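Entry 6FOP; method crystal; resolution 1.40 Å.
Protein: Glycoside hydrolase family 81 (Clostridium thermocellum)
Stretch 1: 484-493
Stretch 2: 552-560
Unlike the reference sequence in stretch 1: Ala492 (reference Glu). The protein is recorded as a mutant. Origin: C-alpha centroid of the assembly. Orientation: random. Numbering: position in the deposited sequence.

Stretch 1 484-493: GFADGNNQAS
Stretch 2 552-560: ASMVWGGKY

Two segments of one chain of a family 81 glycoside hydrolase, 484-493 and 552-560, pair as short antiparallel strands and bury 550 Å² between them. The register sets Asn490 against Trp556 (CA-CA 4.2 Å, non-hydrogen-bonded pair) and Gln491 against Val555 (CA-CA 5.5 Å, hydrogen-bonded pair); Ala492 lies near Met554 and Asp487 near Gly558, with CA-CA 4.3 Å in each case. Strand residues are extended (Asn490 phi/psi -147/157, Gln491 -143/130, Val555 -114/124, Trp556 -116/168). Gln491 N donates to Val555 O (2.9 Å) and Val555 N returns to Gln491 O (3.0 Å, nearly linear at 177°). Beyond the strands, Gly557 N reaches Asn489 O (3.1 Å) and Gly558 N reaches Asp487 O (2.8 Å). CA-H...O contacts fill the spaces between: Trp556 CA to Asn489 O (3.1 Å), Asn490 CA to Val555 O (3.2 Å).

A type I turn, Phe485 to Gly488, closed by Gly488 N to Phe485 O (3.0 Å), leads into the strand. Gly488 has phi/psi 83/-149, and its positive phi favours glycine. Opposing Gly557 and Gly558 let the backbones close in: an ideal CB on Gly557 would sit 3.2 Å from Asp487 O, and one on Gly558 3.1 Å from Asp487 OD1.

Trp556 (m, chi2 75°) centres the packing, its side chain on the same sheet face as that of Asn490. The backbone of Asn490 sets its CB over the indole, 3.4 Å from the centroid of the six-membered ring of Trp556 and 11° off its normal, a CH-pi contact over the face; Asn490 itself is p (chi1 73°, chi2 85°). The indole edge meets the face of Phe485 (m, chi2 -87°), with ring planes at 81°, centroids 5.1 Å apart and Phe485 CG to Trp556 CZ3 at 3.5 Å. Gly488 O approaches the same edge, 3.5 Å from Trp556 CZ3, and is buried without a polar partner.

Asp487 (m, chi2 -34°) points toward the other stretch, its CB 3.8 Å from Trp556 CE3. Lys559 starts p, then runs fully extended (t, t, t), carrying NZ to a long salt bridge, 4.0 Å from Asp487 OD2. One water donates to Asp487 OD2 (2.7 Å) and accepts from Lys559 NZ (3.2 Å); another donates to Asp487 OD1 (2.6 Å) and Gly558 O (2.8 Å).

Asn489 (chi1 -146°) points away, and its OD1 accepts from Asn490 N (2.8 Å). Gln491 (t, t, chi3 -96°) and Val555 (t) occupy the other sheet face; the Gln491 amide is satisfied elsewhere in the structure. Ala492, which differs from the reference sequence, packs its CB 3.6 Å from CG of Met554 (m, t, p).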

# COMPACT_ATOMS: atom_id res chain seq x y z
N GLY A 484 -7.70 9.91 10.21
CA GLY A 484 -8.54 10.53 11.23
C GLY A 484 -9.94 9.92 11.27
O GLY A 484 -10.94 10.64 11.20
N PHE A 485 -9.99 8.61 11.47
CA PHE A 485 -11.24 7.84 11.50
C PHE A 485 -11.15 6.83 12.65
O PHE A 485 -10.07 6.36 12.99
CB PHE A 485 -11.40 7.06 10.19
CG PHE A 485 -11.43 7.90 8.97
CD1 PHE A 485 -12.62 8.44 8.54
CD2 PHE A 485 -10.27 8.11 8.21
CE1 PHE A 485 -12.65 9.22 7.39
CE2 PHE A 485 -10.30 8.86 7.05
CZ PHE A 485 -11.49 9.42 6.65
N ALA A 486 -12.30 6.50 13.24
CA ALA A 486 -12.34 5.46 14.25
C ALA A 486 -11.71 4.16 13.77
O ALA A 486 -11.09 3.45 14.56
CB ALA A 486 -13.77 5.19 14.69
N ASP A 487 -11.90 3.84 12.48
CA ASP A 487 -11.36 2.61 11.90
C ASP A 487 -9.98 2.72 11.29
O ASP A 487 -9.50 1.78 10.63
CB ASP A 487 -12.36 2.06 10.89
CG ASP A 487 -13.61 1.54 11.56
OD1 ASP A 487 -13.52 1.01 12.70
OD2 ASP A 487 -14.68 1.69 11.00
N GLY A 488 -9.32 3.85 11.54
CA GLY A 488 -7.95 4.04 11.11
C GLY A 488 -7.81 4.50 9.67
O GLY A 488 -8.63 5.29 9.19
N ASN A 489 -6.71 4.10 9.05
CA ASN A 489 -6.50 4.43 7.63
C ASN A 489 -7.32 3.48 6.78
O ASN A 489 -7.89 2.51 7.29
CB ASN A 489 -5.00 4.46 7.31
CG ASN A 489 -4.66 5.52 6.26
OD1 ASN A 489 -5.33 5.61 5.22
ND2 ASN A 489 -3.63 6.30 6.49
N ASN A 490 -7.39 3.77 5.47
CA ASN A 490 -8.15 2.97 4.54
C ASN A 490 -7.47 2.96 3.19
O ASN A 490 -6.74 3.87 2.86
CB ASN A 490 -9.59 3.47 4.37
CG ASN A 490 -9.66 4.75 3.59
OD1 ASN A 490 -9.69 4.71 2.33
ND2 ASN A 490 -9.69 5.88 4.27
N GLN A 491 -7.78 1.93 2.41
CA GLN A 491 -7.56 1.98 0.97
C GLN A 491 -8.74 1.25 0.30
O GLN A 491 -9.05 0.11 0.68
CB GLN A 491 -6.21 1.41 0.50
CG GLN A 491 -6.07 1.45 -1.03
CD GLN A 491 -4.67 1.19 -1.49
OE1 GLN A 491 -3.91 2.14 -1.73
NE2 GLN A 491 -4.29 -0.09 -1.59
N ALA A 492 -9.34 1.90 -0.69
CA ALA A 492 -10.39 1.27 -1.53
C ALA A 492 -9.70 0.67 -2.77
O ALA A 492 -9.49 -0.54 -2.83
CB ALA A 492 -11.49 2.27 -1.83
N SER A 493 -9.27 1.51 -3.71
CA SER A 493 -8.72 1.01 -4.96
C SER A 493 -7.25 0.58 -4.85
O SER A 493 -6.32 1.38 -5.04
CB SER A 493 -8.84 2.05 -6.07
OG SER A 493 -8.31 1.49 -7.30
N ALA A 552 -13.59 -7.85 -0.62
CA ALA A 552 -13.72 -6.62 0.16
C ALA A 552 -13.28 -5.46 -0.73
O ALA A 552 -12.16 -5.48 -1.26
CB ALA A 552 -12.87 -6.66 1.43
N SER A 553 -14.13 -4.45 -0.85
CA SER A 553 -13.79 -3.26 -1.65
C SER A 553 -12.98 -2.21 -0.89
O SER A 553 -12.26 -1.44 -1.53
CB SER A 553 -15.06 -2.65 -2.24
OG SER A 553 -16.06 -2.48 -1.26
N MET A 554 -13.13 -2.17 0.44
CA MET A 554 -12.35 -1.26 1.28
C MET A 554 -11.75 -1.99 2.46
O MET A 554 -12.44 -2.72 3.17
CB MET A 554 -13.18 -0.07 1.76
CG MET A 554 -13.60 0.83 0.65
SD MET A 554 -14.33 2.41 1.04
CE MET A 554 -13.06 3.09 2.03
N VAL A 555 -10.45 -1.75 2.65
CA VAL A 555 -9.69 -2.29 3.77
C VAL A 555 -9.26 -1.14 4.66
O VAL A 555 -8.63 -0.18 4.19
CB VAL A 555 -8.45 -3.07 3.25
CG1 VAL A 555 -7.54 -3.52 4.41
CG2 VAL A 555 -8.91 -4.24 2.38
N TRP A 556 -9.63 -1.25 5.94
CA TRP A 556 -9.29 -0.28 6.96
C TRP A 556 -8.40 -0.93 8.02
O TRP A 556 -8.26 -2.16 8.09
CB TRP A 556 -10.55 0.25 7.67
CG TRP A 556 -11.50 1.02 6.80
CD1 TRP A 556 -12.37 0.54 5.87
CD2 TRP A 556 -11.71 2.42 6.86
NE1 TRP A 556 -13.09 1.57 5.33
CE2 TRP A 556 -12.70 2.74 5.91
CE3 TRP A 556 -11.13 3.45 7.60
CZ2 TRP A 556 -13.13 4.04 5.68
CZ3 TRP A 556 -11.54 4.75 7.37
CH2 TRP A 556 -12.54 5.04 6.42
N GLY A 557 -7.81 -0.11 8.88
CA GLY A 557 -7.17 -0.64 10.08
C GLY A 557 -8.09 -1.46 10.97
O GLY A 557 -7.68 -2.51 11.51
N GLY A 558 -9.33 -0.99 11.09
CA GLY A 558 -10.30 -1.54 12.06
C GLY A 558 -11.50 -2.24 11.47
O GLY A 558 -12.33 -2.70 12.24
N LYS A 559 -11.59 -2.39 10.14
CA LYS A 559 -12.67 -3.17 9.51
C LYS A 559 -12.29 -3.46 8.08
O LYS A 559 -11.35 -2.88 7.55
CB LYS A 559 -14.01 -2.43 9.56
CG LYS A 559 -14.11 -1.21 8.65
CD LYS A 559 -15.51 -0.66 8.67
CE LYS A 559 -15.65 0.57 7.79
NZ LYS A 559 -17.04 1.12 7.87
N TYR A 560 -13.05 -4.34 7.45
CA TYR A 560 -13.07 -4.40 5.98
C TYR A 560 -14.50 -4.54 5.58
O TYR A 560 -15.33 -5.01 6.35
CB TYR A 560 -12.20 -5.51 5.40
CG TYR A 560 -12.43 -6.89 5.93
CD1 TYR A 560 -13.41 -7.71 5.38
CD2 TYR A 560 -11.69 -7.38 7.01
CE1 TYR A 560 -13.63 -8.99 5.88
CE2 TYR A 560 -11.87 -8.65 7.51
CZ TYR A 560 -12.85 -9.46 6.97
OH TYR A 560 -13.03 -10.74 7.48
O HOH W 1 -14.47 -1.28 13.39
O HOH W 2 -17.41 1.53 11.07